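Local coordinates for protein agrobacterium tumefaciens DPS (Agrobacterium tumefaciens, PDB 1O9R) that protects DNA from oxidative damage without binding it, oxidising ferrous iron with hydrogen peroxide and storing the ferric mineral inside a hollow shell of twelve subunits, at residues A[30-33]-A[34-37]; A[9-12]-A[13-16]; A[101-104]-A[105-109]. All coordinates share one frame; numbering follows the deposited sequence.

Contact 1 of 3, residues A[30-33]-A[34-37]; sequences IDLA and LVTK
The carbonyl oxygen L32 O is gripped twice by one residue. T36 OG1 donates to L32 O over 2.8 Å and the amide T36 N reaches the same L32 O at 2.9 Å, the two donors coming from opposite faces of the carbonyl plane. The hydroxyl lies 34° off that plane. With OG1 beside its own backbone N (chi1 -62°), the threonine turns its oxygen back along the helix, and its side chain touches L55 and L62 of helix 48-75. T36 OG1 is also hydrogen-bonded to Y114 OH of helix 103-130, so this buried hydroxyl has partners in two helices. Around it the backbone repeats the i to i+4 bond: V35 N to D31 O is 2.8 Å, with an N-H...O angle of 163°, whereas K37 N to A33 O is weak at 3.4 Å. The turn belongs to helix 12-42 of the ferritin-like four-helix bundle; L32 presses on L62 and on V117 of helix 103-130. On another flank the D31 carboxylate lies across V35, OD1 standing 3.6 Å from CG2 of V35, and D31 OD2 is hydrogen-bonded to OG1 of T91. L34 packs on I30 of a second subunit and I30 on its L34, a reciprocal pair consistent with the twofold interfaces that hold the ferroxidase centres. K37 salt-bridges D56 and that subunit's D67, a probable iron ligand; its side chain is about 5 Å from a bound iron, near iron-binding H40.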
loop_
_atom_site.group_PDB
_atom_site.type_symbol
_atom_site.label_atom_id
_atom_site.label_comp_id
_atom_site.label_asym_id
_atom_site.label_seq_id
_atom_site.Cartn_x
_atom_site.Cartn_y
_atom_site.Cartn_z
ATOM N N ILE A 30 -3.738 -28.619 -13.295
ATOM C CA ILE A 30 -3.276 -27.798 -14.417
ATOM C C ILE A 30 -4.307 -27.774 -15.536
ATOM O O ILE A 30 -4.597 -26.720 -16.152
ATOM C CB ILE A 30 -1.925 -28.278 -14.945
ATOM C CG1 ILE A 30 -0.833 -28.073 -13.868
ATOM C CG2 ILE A 30 -1.511 -27.601 -16.252
ATOM C CD1 ILE A 30 0.495 -28.798 -14.119
ATOM N N ASP A 31 -4.869 -28.952 -15.902
ATOM C CA ASP A 31 -5.903 -28.954 -16.975
ATOM C C ASP A 31 -7.041 -28.054 -16.559
ATOM O O ASP A 31 -7.540 -27.248 -17.361
ATOM C CB ASP A 31 -6.286 -30.435 -17.176
ATOM C CG ASP A 31 -7.277 -30.659 -18.299
ATOM O OD1 ASP A 31 -7.794 -29.738 -18.949
ATOM O OD2 ASP A 31 -7.592 -31.823 -18.609
ATOM N N LEU A 32 -7.503 -28.144 -15.292
ATOM C CA LEU A 32 -8.598 -27.281 -14.867
ATOM C C LEU A 32 -8.223 -25.801 -14.946
ATOM O O LEU A 32 -9.101 -25.003 -15.266
ATOM C CB LEU A 32 -9.017 -27.664 -13.413
ATOM C CG LEU A 32 -10.377 -27.068 -13.003
ATOM C CD1 LEU A 32 -11.465 -27.780 -13.831
ATOM C CD2 LEU A 32 -10.634 -27.334 -11.533
ATOM N N ALA A 33 -6.945 -25.487 -14.675
ATOM C CA ALA A 33 -6.544 -24.072 -14.808
ATOM C C ALA A 33 -6.687 -23.655 -16.266
ATOM O O ALA A 33 -7.146 -22.525 -16.539
ATOM C CB ALA A 33 -5.096 -23.926 -14.340
ATOM N N LEU A 34 -6.301 -24.504 -17.239
ATOM C CA LEU A 34 -6.445 -24.132 -18.659
ATOM C C LEU A 34 -7.913 -24.052 -19.029
ATOM O O LEU A 34 -8.290 -23.118 -19.778
ATOM C CB LEU A 34 -5.767 -25.204 -19.549
ATOM C CG LEU A 34 -4.254 -25.320 -19.322
ATOM C CD1 LEU A 34 -3.689 -26.435 -20.229
ATOM C CD2 LEU A 34 -3.518 -24.013 -19.588
ATOM N N VAL A 35 -8.737 -24.962 -18.520
ATOM C CA VAL A 35 -10.167 -24.934 -18.781
ATOM C C VAL A 35 -10.795 -23.633 -18.328
ATOM O O VAL A 35 -11.690 -23.057 -18.961
ATOM C CB VAL A 35 -10.789 -26.140 -17.994
ATOM C CG1 VAL A 35 -12.217 -25.916 -17.711
ATOM C CG2 VAL A 35 -10.572 -27.425 -18.830
ATOM N N THR A 36 -10.381 -23.165 -17.131
ATOM C CA THR A 36 -10.958 -21.974 -16.539
ATOM C C THR A 36 -10.770 -20.749 -17.434
ATOM O O THR A 36 -11.742 -19.997 -17.610
ATOM C CB THR A 36 -10.316 -21.782 -15.154
ATOM O OG1 THR A 36 -10.666 -22.943 -14.333
ATOM C CG2 THR A 36 -10.838 -20.578 -14.422
ATOM N N LYS A 37 -9.558 -20.597 -17.973
ATOM C CA LYS A 37 -9.313 -19.476 -18.875
ATOM C C LYS A 37 -10.014 -19.698 -20.227
ATOM O O LYS A 37 -10.567 -18.755 -20.786
ATOM C CB LYS A 37 -7.819 -19.254 -19.076
ATOM C CG LYS A 37 -7.147 -18.496 -17.918
ATOM C CD LYS A 37 -7.493 -16.985 -18.034
ATOM C CE LYS A 37 -6.728 -16.228 -16.928
ATOM N NZ LYS A 37 -7.009 -14.757 -17.183
#

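Contact 2 of 3, residues A[9-12]-A[13-16]; sequences DLPS and NAKS
A14 places its methyl against L10 and the P11 ring: A14 CB is 3.8 Å from CG of L10, which also packs against L76 and D133 in other loops, and 4.4 Å from CD of P11. K15 makes the polar contacts of the side chains. Its amide K15 N donates to P11 O at 2.8 Å, with an N-H...O angle of 163°, closing the first turn of helix 12-42 behind P11 at the N-cap position. Its side chain then runs back past L10 in the opposite sense, CG of K15 lying 4.0 Å from CD2 of L10. The chain is extended until chi4 (99°), where a bend swings the ammonium group onto the loop. There K15 NZ donates to L10 O at 2.7 Å, in the plane of that carbonyl, and a second bond goes to N8 O. A water accepts a further bond from K15 NZ and also lies 2.6 Å from S12 OG, bridging lysine and serine. S16 ends the segment with its amide bonded to S12 O. D9 OD1 is 6.8 Å from K15 NZ and forms a salt bridge with R122 of a third subunit. The ammonium is therefore held by neutral oxygens, two carbonyls and a water, which fasten the incoming loop to the helix start while CG of K15 packs against L10.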
loop_
_atom_site.group_PDB
_atom_site.type_symbol
_atom_site.label_atom_id
_atom_site.label_comp_id
_atom_site.label_asym_id
_atom_site.label_seq_id
_atom_site.Cartn_x
_atom_site.Cartn_y
_atom_site.Cartn_z
ATOM N N ASP A 9 12.530 -37.254 6.671
ATOM C CA ASP A 9 12.466 -38.681 7.107
ATOM C C ASP A 9 11.116 -39.323 6.949
ATOM O O ASP A 9 10.863 -40.407 7.548
ATOM C CB ASP A 9 12.979 -38.834 8.539
ATOM C CG ASP A 9 12.089 -38.312 9.638
ATOM O OD1 ASP A 9 10.997 -37.789 9.370
ATOM O OD2 ASP A 9 12.424 -38.450 10.854
ATOM N N LEU A 10 10.192 -38.798 6.150
ATOM C CA LEU A 10 8.950 -39.531 5.839
ATOM C C LEU A 10 9.362 -40.868 5.247
ATOM O O LEU A 10 10.274 -40.942 4.390
ATOM C CB LEU A 10 8.118 -38.778 4.775
ATOM C CG LEU A 10 6.732 -39.346 4.527
ATOM C CD1 LEU A 10 5.784 -39.191 5.697
ATOM C CD2 LEU A 10 6.112 -38.712 3.278
ATOM N N PRO A 11 8.815 -41.971 5.726
ATOM C CA PRO A 11 9.239 -43.271 5.187
ATOM C C PRO A 11 9.221 -43.351 3.691
ATOM O O PRO A 11 8.334 -42.808 3.002
ATOM C CB PRO A 11 8.264 -44.250 5.852
ATOM C CG PRO A 11 7.959 -43.574 7.142
ATOM C CD PRO A 11 7.786 -42.086 6.761
ATOM N N SER A 12 10.205 -44.044 3.100
ATOM C CA SER A 12 10.315 -44.149 1.654
ATOM C C SER A 12 9.046 -44.671 0.998
ATOM O O SER A 12 8.717 -44.184 -0.095
ATOM C CB SER A 12 11.475 -45.092 1.250
ATOM O OG SER A 12 12.667 -44.505 1.760
ATOM N N ASN A 13 8.384 -45.671 1.559
ATOM C CA ASN A 13 7.175 -46.184 0.897
ATOM C C ASN A 13 6.093 -45.098 0.918
ATOM O O ASN A 13 5.349 -45.021 -0.078
ATOM C CB ASN A 13 6.641 -47.473 1.508
ATOM C CG ASN A 13 7.534 -48.675 1.347
ATOM O OD1 ASN A 13 8.365 -48.718 0.445
ATOM N ND2 ASN A 13 7.395 -49.668 2.215
ATOM N N ALA A 14 6.010 -44.330 1.994
ATOM C CA ALA A 14 5.038 -43.223 2.049
ATOM C C ALA A 14 5.427 -42.129 1.035
ATOM O O ALA A 14 4.503 -41.659 0.342
ATOM C CB ALA A 14 4.973 -42.592 3.438
ATOM N N LYS A 15 6.693 -41.824 0.908
ATOM C CA LYS A 15 7.107 -40.854 -0.118
ATOM C C LYS A 15 6.656 -41.321 -1.497
ATOM O O LYS A 15 6.100 -40.535 -2.302
ATOM C CB LYS A 15 8.594 -40.616 -0.125
ATOM C CG LYS A 15 9.193 -39.883 1.082
ATOM C CD LYS A 15 10.689 -39.731 0.825
ATOM C CE LYS A 15 11.353 -38.809 1.852
ATOM N NZ LYS A 15 12.030 -39.584 2.908
ATOM N N SER A 16 6.922 -42.592 -1.831
ATOM C CA SER A 16 6.534 -43.031 -3.187
ATOM C C SER A 16 5.037 -42.954 -3.395
ATOM O O SER A 16 4.529 -42.500 -4.466
ATOM C CB SER A 16 7.026 -44.506 -3.281
ATOM O OG SER A 16 6.751 -45.042 -4.585
HETATM O O HOH W 1 13.199 -41.966 1.868
#

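Contact 3 of 3, residues A[101-104]-A[105-109]; sequences YKIH and DHLDA
H104 and D108 meet one turn apart, D108 OD1 approaching CD2 of the H104 ring at 3.5 Å. Ring and carboxylate planes are 55° apart, and a water joins the two groups instead of a direct bond: it lies 2.7 Å from H104 NE2 and donates to OD2 of D108. The imidazole reaches that side because CG stands opposite the backbone N (chi1 -160°). I103 meets L107 on another flank, its CG2 3.8 Å from CD1 of L107. Nearer the start of the helix, D105 OD2 lies 3.7 Å from CB of K102 and takes a bond from a water that accepts from Y101 N. K102 NZ stays 5.0 Å from OD2 of D105. The H106 ring meets Y101 O in plane, its CD2 3.4 Å from that oxygen, while H106 ND1 is hydrogen-bonded to Y96 OH. The bond from H106 N to K102 O, 3.1 Å, opens the helix, and L107 N to I103 O follows at 170°. Farther out, the ring of Y101 meets H4 of a second subunit edge-to-face and its hydroxyl is hydrogen-bonded to T79 there, while H104 packs on S162 of a fourth subunit, to which the backbone of I103 and H104 also hydrogen-bonds. This is the first turn of helix 103-130 in the ferritin-like bundle, with K102 at the N-cap position, its carbonyl accepting from H106 N.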
loop_
_atom_site.group_PDB
_atom_site.type_symbol
_atom_site.label_atom_id
_atom_site.label_comp_id
_atom_site.label_asym_id
_atom_site.label_seq_id
_atom_site.Cartn_x
_atom_site.Cartn_y
_atom_site.Cartn_z
ATOM N N TYR A 101 -20.630 -21.201 -26.096
ATOM C CA TYR A 101 -20.557 -19.759 -25.849
ATOM C C TYR A 101 -21.515 -19.308 -24.801
ATOM O O TYR A 101 -21.179 -18.535 -23.884
ATOM C CB TYR A 101 -20.839 -18.952 -27.187
ATOM C CG TYR A 101 -19.820 -19.383 -28.220
ATOM C CD1 TYR A 101 -20.169 -20.391 -29.186
ATOM C CD2 TYR A 101 -18.536 -18.958 -28.232
ATOM C CE1 TYR A 101 -19.244 -20.810 -30.079
ATOM C CE2 TYR A 101 -17.590 -19.398 -29.133
ATOM C CZ TYR A 101 -17.937 -20.356 -30.075
ATOM O OH TYR A 101 -17.008 -20.786 -30.970
ATOM N N LYS A 102 -22.775 -19.766 -24.798
ATOM C CA LYS A 102 -23.710 -19.390 -23.763
ATOM C C LYS A 102 -23.085 -19.621 -22.371
ATOM O O LYS A 102 -22.608 -20.725 -22.124
ATOM C CB LYS A 102 -25.002 -20.239 -23.840
ATOM C CG LYS A 102 -25.721 -19.792 -25.137
ATOM C CD LYS A 102 -27.202 -20.097 -25.093
ATOM C CE LYS A 102 -27.555 -21.510 -25.494
ATOM N NZ LYS A 102 -29.065 -21.569 -25.581
ATOM N N ILE A 103 -23.367 -18.661 -21.487
ATOM C CA ILE A 103 -22.751 -18.827 -20.131
ATOM C C ILE A 103 -23.279 -20.080 -19.419
ATOM O O ILE A 103 -22.495 -20.701 -18.737
ATOM C CB ILE A 103 -22.936 -17.560 -19.334
ATOM C CG1 ILE A 103 -21.977 -16.560 -20.051
ATOM C CG2 ILE A 103 -22.561 -17.734 -17.864
ATOM C CD1 ILE A 103 -22.212 -15.145 -19.625
ATOM N N HIS A 104 -24.579 -20.353 -19.588
ATOM C CA HIS A 104 -25.058 -21.577 -18.901
ATOM C C HIS A 104 -24.288 -22.796 -19.403
ATOM O O HIS A 104 -24.093 -23.707 -18.592
ATOM C CB HIS A 104 -26.562 -21.739 -19.234
ATOM C CG HIS A 104 -27.312 -22.617 -18.273
ATOM N ND1 HIS A 104 -28.661 -22.407 -18.078
ATOM C CD2 HIS A 104 -26.925 -23.625 -17.499
ATOM C CE1 HIS A 104 -29.077 -23.303 -17.166
ATOM N NE2 HIS A 104 -28.050 -24.061 -16.791
ATOM N N ASP A 105 -23.949 -22.898 -20.692
ATOM C CA ASP A 105 -23.235 -24.059 -21.216
ATOM C C ASP A 105 -21.822 -24.157 -20.648
ATOM O O ASP A 105 -21.360 -25.233 -20.260
ATOM C CB ASP A 105 -23.217 -24.076 -22.764
ATOM C CG ASP A 105 -24.569 -24.308 -23.422
ATOM O OD1 ASP A 105 -25.363 -24.913 -22.722
ATOM O OD2 ASP A 105 -24.687 -23.836 -24.570
ATOM N N HIS A 106 -21.180 -22.980 -20.463
ATOM C CA HIS A 106 -19.855 -23.018 -19.821
ATOM C C HIS A 106 -20.008 -23.347 -18.366
ATOM O O HIS A 106 -19.152 -24.099 -17.906
ATOM C CB HIS A 106 -19.228 -21.592 -19.957
ATOM C CG HIS A 106 -18.543 -21.353 -21.271
ATOM N ND1 HIS A 106 -17.386 -21.960 -21.712
ATOM C CD2 HIS A 106 -18.939 -20.545 -22.310
ATOM C CE1 HIS A 106 -17.063 -21.553 -22.934
ATOM N NE2 HIS A 106 -18.015 -20.707 -23.308
ATOM N N LEU A 107 -21.002 -22.771 -17.660
ATOM C CA LEU A 107 -21.171 -23.149 -16.257
ATOM C C LEU A 107 -21.376 -24.658 -16.103
ATOM O O LEU A 107 -20.765 -25.231 -15.209
ATOM C CB LEU A 107 -22.368 -22.416 -15.649
ATOM C CG LEU A 107 -22.153 -20.891 -15.456
ATOM C CD1 LEU A 107 -23.456 -20.189 -15.105
ATOM C CD2 LEU A 107 -21.110 -20.690 -14.341
ATOM N N ASP A 108 -22.197 -25.283 -16.989
ATOM C CA ASP A 108 -22.351 -26.746 -16.766
ATOM C C ASP A 108 -21.065 -27.484 -17.035
ATOM O O ASP A 108 -20.763 -28.443 -16.306
ATOM C CB ASP A 108 -23.449 -27.228 -17.773
ATOM C CG ASP A 108 -24.844 -26.868 -17.341
ATOM O OD1 ASP A 108 -25.708 -26.829 -18.278
ATOM O OD2 ASP A 108 -25.143 -26.651 -16.152
ATOM N N ALA A 109 -20.274 -27.100 -18.032
ATOM C CA ALA A 109 -19.018 -27.742 -18.368
ATOM C C ALA A 109 -17.960 -27.558 -17.239
ATOM O O ALA A 109 -17.224 -28.480 -16.881
ATOM C CB ALA A 109 -18.506 -27.272 -19.738
HETATM O O HOH W 2 -23.143 -22.439 -26.141
HETATM O O HOH W 3 -27.619 -26.175 -15.113
#

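Contact 1 is the core member: nearly all its residues are buried and its centre is about 8 Å from that of the chain, whereas the centres of contacts 2 and 3 sit about 24 and 19 Å out, on opposite sides of the chain's centre. Contacts 1 and 2 share helix 12-42, with centres about 31 Å apart; contact 3 starts helix 103-130 and approaches contact 1 to about 6 Å between nearest atoms. Chemistry follows place. Mid-helix, a buried hydroxyl is satisfied by protein groups; at the two helix starts, N-cap residues precede the first turn and waters bridge side chains and, in contact 3, also a backbone amide. All three also reach other subunits of the dodecamer.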